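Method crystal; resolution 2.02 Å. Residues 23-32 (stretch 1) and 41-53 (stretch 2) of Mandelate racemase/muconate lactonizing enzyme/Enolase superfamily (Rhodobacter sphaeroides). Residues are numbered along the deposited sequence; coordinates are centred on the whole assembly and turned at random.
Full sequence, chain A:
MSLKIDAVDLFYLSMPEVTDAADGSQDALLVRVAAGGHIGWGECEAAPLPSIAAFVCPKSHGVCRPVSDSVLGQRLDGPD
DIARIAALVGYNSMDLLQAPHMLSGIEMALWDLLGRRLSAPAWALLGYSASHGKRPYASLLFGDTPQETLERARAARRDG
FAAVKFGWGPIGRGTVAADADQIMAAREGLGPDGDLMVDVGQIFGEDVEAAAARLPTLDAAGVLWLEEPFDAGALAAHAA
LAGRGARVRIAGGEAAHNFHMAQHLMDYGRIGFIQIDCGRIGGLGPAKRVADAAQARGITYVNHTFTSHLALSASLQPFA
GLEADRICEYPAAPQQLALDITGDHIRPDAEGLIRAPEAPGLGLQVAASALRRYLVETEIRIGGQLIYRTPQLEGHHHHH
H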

ATOM      1  N   ASP A  23      11.562 -14.254  -6.424  1.00 21.28           N
ATOM      2  CA  ASP A  23      12.165 -15.028  -5.351  1.00 20.36           C
ATOM      3  C   ASP A  23      12.655 -14.028  -4.323  1.00 18.98           C
ATOM      4  O   ASP A  23      13.661 -13.367  -4.544  1.00 18.81           O
ATOM      5  N   GLY A  24      11.904 -13.897  -3.227  1.00 18.24           N
ATOM      6  CA  GLY A  24      12.215 -12.958  -2.139  1.00 18.08           C
ATOM      7  C   GLY A  24      13.424 -13.309  -1.277  1.00 17.68           C
ATOM      8  O   GLY A  24      13.796 -12.549  -0.377  1.00 18.02           O
ATOM      9  N   SER A  25      14.055 -14.449  -1.534  1.00 16.71           N
ATOM     10  CA  SER A  25      15.212 -14.859  -0.729  1.00 15.48           C
ATOM     11  C   SER A  25      16.527 -14.256  -1.218  1.00 15.59           C
ATOM     12  O   SER A  25      17.574 -14.480  -0.608  1.00 15.57           O
ATOM     13  N   GLN A  26      16.470 -13.466  -2.291  1.00 15.03           N
ATOM     14  CA  GLN A  26      17.682 -12.906  -2.912  1.00 15.21           C
ATOM     15  C   GLN A  26      18.256 -11.714  -2.167  1.00 14.88           C
ATOM     16  O   GLN A  26      19.421 -11.394  -2.333  1.00 15.27           O
ATOM     17  N   ASP A  27      17.423 -11.046  -1.379  1.00 14.23           N
ATOM     18  CA  ASP A  27      17.883  -9.945  -0.556  1.00 15.25           C
ATOM     19  C   ASP A  27      17.052  -9.905   0.716  1.00 14.88           C
ATOM     20  O   ASP A  27      16.132 -10.723   0.869  1.00 15.11           O
ATOM     21  N   ALA A  28      17.419  -9.037   1.652  1.00 14.41           N
ATOM     22  CA  ALA A  28      16.727  -8.969   2.940  1.00 14.60           C
ATOM     23  C   ALA A  28      16.944  -7.621   3.592  1.00 14.59           C
ATOM     24  O   ALA A  28      17.951  -6.959   3.354  1.00 15.05           O
ATOM     25  N   LEU A  29      15.982  -7.213   4.410  1.00 14.79           N
ATOM     26  CA  LEU A  29      16.211  -6.114   5.330  1.00 15.65           C
ATOM     27  C   LEU A  29      16.035  -6.657   6.747  1.00 15.20           C
ATOM     28  O   LEU A  29      14.925  -6.995   7.146  1.00 15.72           O
ATOM     29  N   LEU A  30      17.145  -6.773   7.478  1.00 15.43           N
ATOM     30  CA  LEU A  30      17.102  -7.261   8.854  1.00 15.38           C
ATOM     31  C   LEU A  30      17.084  -6.081   9.822  1.00 15.20           C
ATOM     32  O   LEU A  30      17.619  -5.017   9.536  1.00 14.21           O
ATOM     33  N   VAL A  31      16.450  -6.281  10.964  1.00 14.91           N
ATOM     34  CA  VAL A  31      16.226  -5.193  11.895  1.00 15.14           C
ATOM     35  C   VAL A  31      16.670  -5.680  13.255  1.00 15.20           C
ATOM     36  O   VAL A  31      16.144  -6.676  13.757  1.00 14.46           O
ATOM     37  N   ARG A  32      17.640  -4.982  13.843  1.00 15.46           N
ATOM     38  CA  ARG A  32      18.065  -5.302  15.203  1.00 16.10           C
ATOM     39  C   ARG A  32      17.625  -4.176  16.113  1.00 16.46           C
ATOM     40  O   ARG A  32      18.063  -3.034  15.944  1.00 17.17           O
ATOM     41  N   TRP A  41      15.675  -9.410  16.960  1.00 15.26           N
ATOM     42  CA  TRP A  41      15.862  -9.308  15.524  1.00 14.94           C
ATOM     43  C   TRP A  41      14.560  -9.568  14.818  1.00 14.70           C
ATOM     44  O   TRP A  41      13.739 -10.386  15.268  1.00 13.56           O
ATOM     45  N   GLY A  42      14.403  -8.900  13.682  1.00 14.36           N
ATOM     46  CA  GLY A  42      13.278  -9.150  12.793  1.00 14.39           C
ATOM     47  C   GLY A  42      13.713  -8.980  11.342  1.00 14.47           C
ATOM     48  O   GLY A  42      14.839  -8.558  11.066  1.00 13.68           O
ATOM     49  N   GLU A  43      12.813  -9.309  10.422  1.00 14.71           N
ATOM     50  CA  GLU A  43      13.094  -9.233   9.003  1.00 15.79           C
ATOM     51  C   GLU A  43      11.868  -8.640   8.275  1.00 15.61           C
ATOM     52  O   GLU A  43      10.731  -9.072   8.494  1.00 15.62           O
ATOM     53  N   CYS A  44      12.113  -7.633   7.436  1.00 16.05           N
ATOM     54  CA  CYS A  44      11.059  -7.063   6.591  1.00 17.09           C
ATOM     55  C   CYS A  44      11.063  -7.806   5.259  1.00 17.76           C
ATOM     56  O   CYS A  44      12.111  -7.934   4.625  1.00 18.48           O
ATOM     57  N   GLU A  45       9.907  -8.298   4.837  1.00 18.08           N
ATOM     58  CA  GLU A  45       9.820  -8.908   3.512  1.00 18.90           C
ATOM     59  C   GLU A  45       9.376  -7.814   2.540  1.00 18.50           C
ATOM     60  O   GLU A  45       8.198  -7.674   2.213  1.00 19.06           O
ATOM     61  N   ALA A  46      10.341  -7.022   2.097  1.00 17.83           N
ATOM     62  CA  ALA A  46      10.032  -5.736   1.516  1.00 17.38           C
ATOM     63  C   ALA A  46      11.256  -5.282   0.772  1.00 17.45           C
ATOM     64  O   ALA A  46      12.356  -5.806   1.003  1.00 17.86           O
ATOM     65  N   ALA A  47      11.078  -4.253  -0.050  1.00 16.63           N
ATOM     66  CA  ALA A  47      12.190  -3.589  -0.724  1.00 16.01           C
ATOM     67  C   ALA A  47      13.014  -2.870   0.340  1.00 15.19           C
ATOM     68  O   ALA A  47      12.500  -1.991   1.029  1.00 14.63           O
ATOM     69  N   PRO A  48      14.276  -3.287   0.527  1.00 15.45           N
ATOM     70  CA  PRO A  48      15.069  -2.721   1.619  1.00 14.90           C
ATOM     71  C   PRO A  48      15.306  -1.221   1.595  1.00 15.00           C
ATOM     72  O   PRO A  48      15.150  -0.607   2.630  1.00 14.65           O
ATOM     73  N   LEU A  49      15.692  -0.632   0.456  1.00 13.99           N
ATOM     74  CA  LEU A  49      15.992   0.787   0.470  1.00 13.77           C
ATOM     75  C   LEU A  49      14.758   1.679   0.718  1.00 13.13           C
ATOM     76  O   LEU A  49      14.842   2.603   1.513  1.00 13.24           O
ATOM     77  N   PRO A  50      13.632   1.432   0.019  1.00 13.47           N
ATOM     78  CA  PRO A  50      12.406   2.184   0.341  1.00 13.12           C
ATOM     79  C   PRO A  50      11.985   2.018   1.791  1.00 13.71           C
ATOM     80  O   PRO A  50      11.496   2.974   2.396  1.00 14.18           O
ATOM     81  N   SER A  51      12.169   0.816   2.351  1.00 13.54           N
ATOM     82  CA  SER A  51      11.876   0.582   3.762  1.00 13.88           C
ATOM     83  C   SER A  51      12.804   1.383   4.671  1.00 13.69           C
ATOM     84  O   SER A  51      12.326   2.040   5.594  1.00 13.48           O
ATOM     85  N   ILE A  52      14.114   1.333   4.414  1.00 13.76           N
ATOM     86  CA  ILE A  52      15.061   2.161   5.178  1.00 14.59           C
ATOM     87  C   ILE A  52      14.677   3.647   5.066  1.00 14.86           C
ATOM     88  O   ILE A  52      14.682   4.367   6.062  1.00 14.34           O
ATOM     89  N   ALA A  53      14.349   4.097   3.846  1.00 15.39           N
ATOM     90  CA  ALA A  53      13.880   5.476   3.640  1.00 15.59           C
ATOM     91  C   ALA A  53      12.645   5.819   4.480  1.00 15.51           C
ATOM     92  O   ALA A  53      12.597   6.897   5.077  1.00 16.40           O
TER

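Residues 23-32 pack against 41-53 on a frame of antiparallel pairing between strand 27-32 and the strand that runs through Trp-41 to Glu-43: Val-31 N donates to Gly-42 O (2.8 Å), Gly-42 N returns a bond to Val-31 O (2.8 Å), and Cys-44 N donates to Leu-29 O (2.9 Å). Along each extended strand, side chains alternate between the two faces of the sheet.

Apolar contacts fill the face carrying Leu-29, Val-31 and Cys-44, where Leu-29 (chi1 t, chi2 p) is the most covered residue and joins strand to helix. Its CB lies 3.9 Å from Pro-48 CB, its CD1 3.8 Å from Ile-52 CG1 (chi1 m, chi2 t), and its CD2 reaches both Ser-51 CB (3.5 Å) and Cys-44 SG (4.0 Å). Cys-44 (m) also meets Val-31 (t), SG to CG2 3.9 Å. Gly-42 adds no side chain here.

Aromatic contacts mark the face of Leu-30, Arg-32, Trp-41 and Glu-43, where the indole of Trp-41 (chi1 m, chi2 91°) lies beneath the aliphatic part of Arg-32 (chi1 t, chi2 t). Arg-32 CB sits 3.6 Å from the centroid of the six-membered ring, almost on its normal, a CH-pi contact. Leu-30 (m, t) meets the ring edge, CB to Trp-41 CZ3 3.9 Å, while its CD2 packs 3.6 Å from CG of the extended Glu-43 (t, t).

Among the polar groups, Glu-45 (t, p) starts away from stretch 1, but its carboxylate turns back, OE2 3.6 Å from Gly-24 CA; a CB on Gly-24 would clash with that oxygen. Water 1 lies within hydrogen-bonding reach of Glu-45 OE2 (2.7 Å) and Gly-24 O (3.3 Å). Water 2 links Asp-27 OD1 (2.8 Å; chi1 p) to Ala-46 O (2.7 Å). Within stretch 2, Ser-51 OG (m) donates to Ala-47 O (2.8 Å).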

ATOM      1  CB  ASP A  23      13.335 -15.859  -5.923  1.00 20.47           C
ATOM      2  CG  ASP A  23      14.110 -16.634  -4.843  1.00 21.06           C
ATOM      3  OD1 ASP A  23      13.796 -16.503  -3.638  1.00 19.01           O
ATOM      4  OD2 ASP A  23      15.037 -17.398  -5.215  1.00 23.24           O
ATOM      5  CB  SER A  25      15.302 -16.395  -0.637  1.00 16.03           C
ATOM      6  OG  SER A  25      15.742 -16.965  -1.860  1.00 15.16           O
ATOM      7  CB  GLN A  26      17.413 -12.503  -4.362  1.00 14.69           C
ATOM      8  CG  GLN A  26      16.880 -13.645  -5.225  1.00 15.04           C
ATOM      9  CD  GLN A  26      16.815 -13.229  -6.688  1.00 17.90           C
ATOM     10  OE1 GLN A  26      17.834 -13.200  -7.370  1.00 17.43           O
ATOM     11  NE2 GLN A  26      15.617 -12.918  -7.173  1.00 14.07           N
ATOM     12  CB  ASP A  27      17.968  -8.597  -1.336  1.00 15.46           C
ATOM     13  CG  ASP A  27      16.636  -7.873  -1.472  1.00 17.15           C
ATOM     14  OD1 ASP A  27      15.587  -8.410  -1.097  1.00 17.40           O
ATOM     15  OD2 ASP A  27      16.655  -6.711  -1.943  1.00 18.38           O
ATOM     16  CB  ALA A  28      17.206 -10.101   3.905  1.00 13.36           C
ATOM     17  CB  LEU A  29      15.291  -4.912   5.064  1.00 15.24           C
ATOM     18  CG  LEU A  29      15.536  -3.721   6.027  1.00 16.60           C
ATOM     19  CD1 LEU A  29      16.923  -3.096   5.870  1.00 15.09           C
ATOM     20  CD2 LEU A  29      14.477  -2.659   5.829  1.00 15.76           C
ATOM     21  CB  LEU A  30      18.302  -8.179   9.145  1.00 15.69           C
ATOM     22  CG  LEU A  30      18.439  -9.506   8.378  1.00 16.69           C
ATOM     23  CD1 LEU A  30      19.521 -10.355   9.038  1.00 18.03           C
ATOM     24  CD2 LEU A  30      17.130 -10.297   8.346  1.00 16.61           C
ATOM     25  CB  VAL A  31      14.714  -4.797  11.989  1.00 14.87           C
ATOM     26  CG1 VAL A  31      14.523  -3.674  13.003  1.00 14.97           C
ATOM     27  CG2 VAL A  31      14.134  -4.368  10.616  1.00 14.29           C
ATOM     28  CB  ARG A  32      19.594  -5.481  15.288  1.00 16.54           C
ATOM     29  CG  ARG A  32      20.077  -5.925  16.686  1.00 16.83           C
ATOM     30  CD  ARG A  32      21.598  -5.976  16.811  1.00 19.44           C
ATOM     31  NE  ARG A  32      22.222  -4.696  16.496  1.00 20.10           N
ATOM     32  CZ  ARG A  32      23.444  -4.550  15.986  1.00 21.29           C
ATOM     33  NH1 ARG A  32      24.209  -5.621  15.740  1.00 21.92           N
ATOM     34  NH2 ARG A  32      23.900  -3.327  15.720  1.00 20.04           N
ATOM     35  CB  TRP A  41      16.863 -10.354  15.028  1.00 15.24           C
ATOM     36  CG  TRP A  41      18.274 -10.027  15.283  1.00 14.94           C
ATOM     37  CD1 TRP A  41      19.012 -10.380  16.394  1.00 15.57           C
ATOM     38  CD2 TRP A  41      19.168  -9.318  14.412  1.00 16.47           C
ATOM     39  NE1 TRP A  41      20.308  -9.928  16.259  1.00 15.69           N
ATOM     40  CE2 TRP A  41      20.435  -9.272  15.059  1.00 14.90           C
ATOM     41  CE3 TRP A  41      19.031  -8.718  13.144  1.00 17.40           C
ATOM     42  CZ2 TRP A  41      21.549  -8.655  14.484  1.00 15.27           C
ATOM     43  CZ3 TRP A  41      20.146  -8.096  12.578  1.00 15.42           C
ATOM     44  CH2 TRP A  41      21.386  -8.063  13.254  1.00 16.37           C
ATOM     45  CB  GLU A  43      13.429 -10.630   8.466  1.00 15.82           C
ATOM     46  CG  GLU A  43      13.789 -10.696   6.965  1.00 18.73           C
ATOM     47  CD  GLU A  43      14.212 -12.108   6.544  1.00 23.22           C
ATOM     48  OE1 GLU A  43      14.712 -12.867   7.414  1.00 22.52           O
ATOM     49  OE2 GLU A  43      14.035 -12.459   5.349  1.00 24.84           O
ATOM     50  CB  CYS A  44      11.330  -5.578   6.312  1.00 16.28           C
ATOM     51  SG  CYS A  44      11.528  -4.555   7.767  1.00 16.19           S
ATOM     52  CB  GLU A  45       8.882 -10.134   3.496  1.00 18.63           C
ATOM     53  CG  GLU A  45       8.765 -10.816   2.119  1.00 21.33           C
ATOM     54  CD  GLU A  45      10.114 -11.123   1.422  1.00 25.34           C
ATOM     55  OE1 GLU A  45      11.152 -11.287   2.101  1.00 25.72           O
ATOM     56  OE2 GLU A  45      10.125 -11.217   0.166  1.00 27.38           O
ATOM     57  CB  ALA A  46       9.726  -4.733   2.626  1.00 17.31           C
ATOM     58  CB  ALA A  47      11.655  -2.608  -1.791  1.00 15.65           C
ATOM     59  CB  PRO A  48      16.390  -3.504   1.542  1.00 14.87           C
ATOM     60  CG  PRO A  48      15.996  -4.827   0.935  1.00 14.25           C
ATOM     61  CD  PRO A  48      15.017  -4.380  -0.149  1.00 15.23           C
ATOM     62  CB  LEU A  49      16.786   1.236  -0.767  1.00 13.74           C
ATOM     63  CG  LEU A  49      17.148   2.723  -0.862  1.00 14.72           C
ATOM     64  CD1 LEU A  49      18.230   3.080   0.162  1.00 13.44           C
ATOM     65  CD2 LEU A  49      17.637   3.056  -2.270  1.00 15.56           C
ATOM     66  CB  PRO A  50      11.362   1.561  -0.594  1.00 13.44           C
ATOM     67  CG  PRO A  50      12.156   1.107  -1.774  1.00 13.92           C
ATOM     68  CD  PRO A  50      13.419   0.532  -1.126  1.00 12.96           C
ATOM     69  CB  SER A  51      11.940  -0.913   4.111  1.00 13.21           C
ATOM     70  OG  SER A  51      11.007  -1.626   3.329  1.00 16.41           O
ATOM     71  CB  ILE A  52      16.541   1.977   4.707  1.00 14.57           C
ATOM     72  CG1 ILE A  52      17.078   0.581   5.080  1.00 14.89           C
ATOM     73  CG2 ILE A  52      17.433   3.086   5.294  1.00 14.95           C
ATOM     74  CD1 ILE A  52      18.329   0.154   4.232  1.00 15.74           C
ATOM     75  CB  ALA A  53      13.652   5.771   2.156  1.00 16.09           C
TER
HETATM   76  O   HOH W   1      12.150  -9.789  -0.871  1.00 37.74           O
HETATM   77  O   HOH W   2      13.869  -8.087   1.114  1.00 21.26           O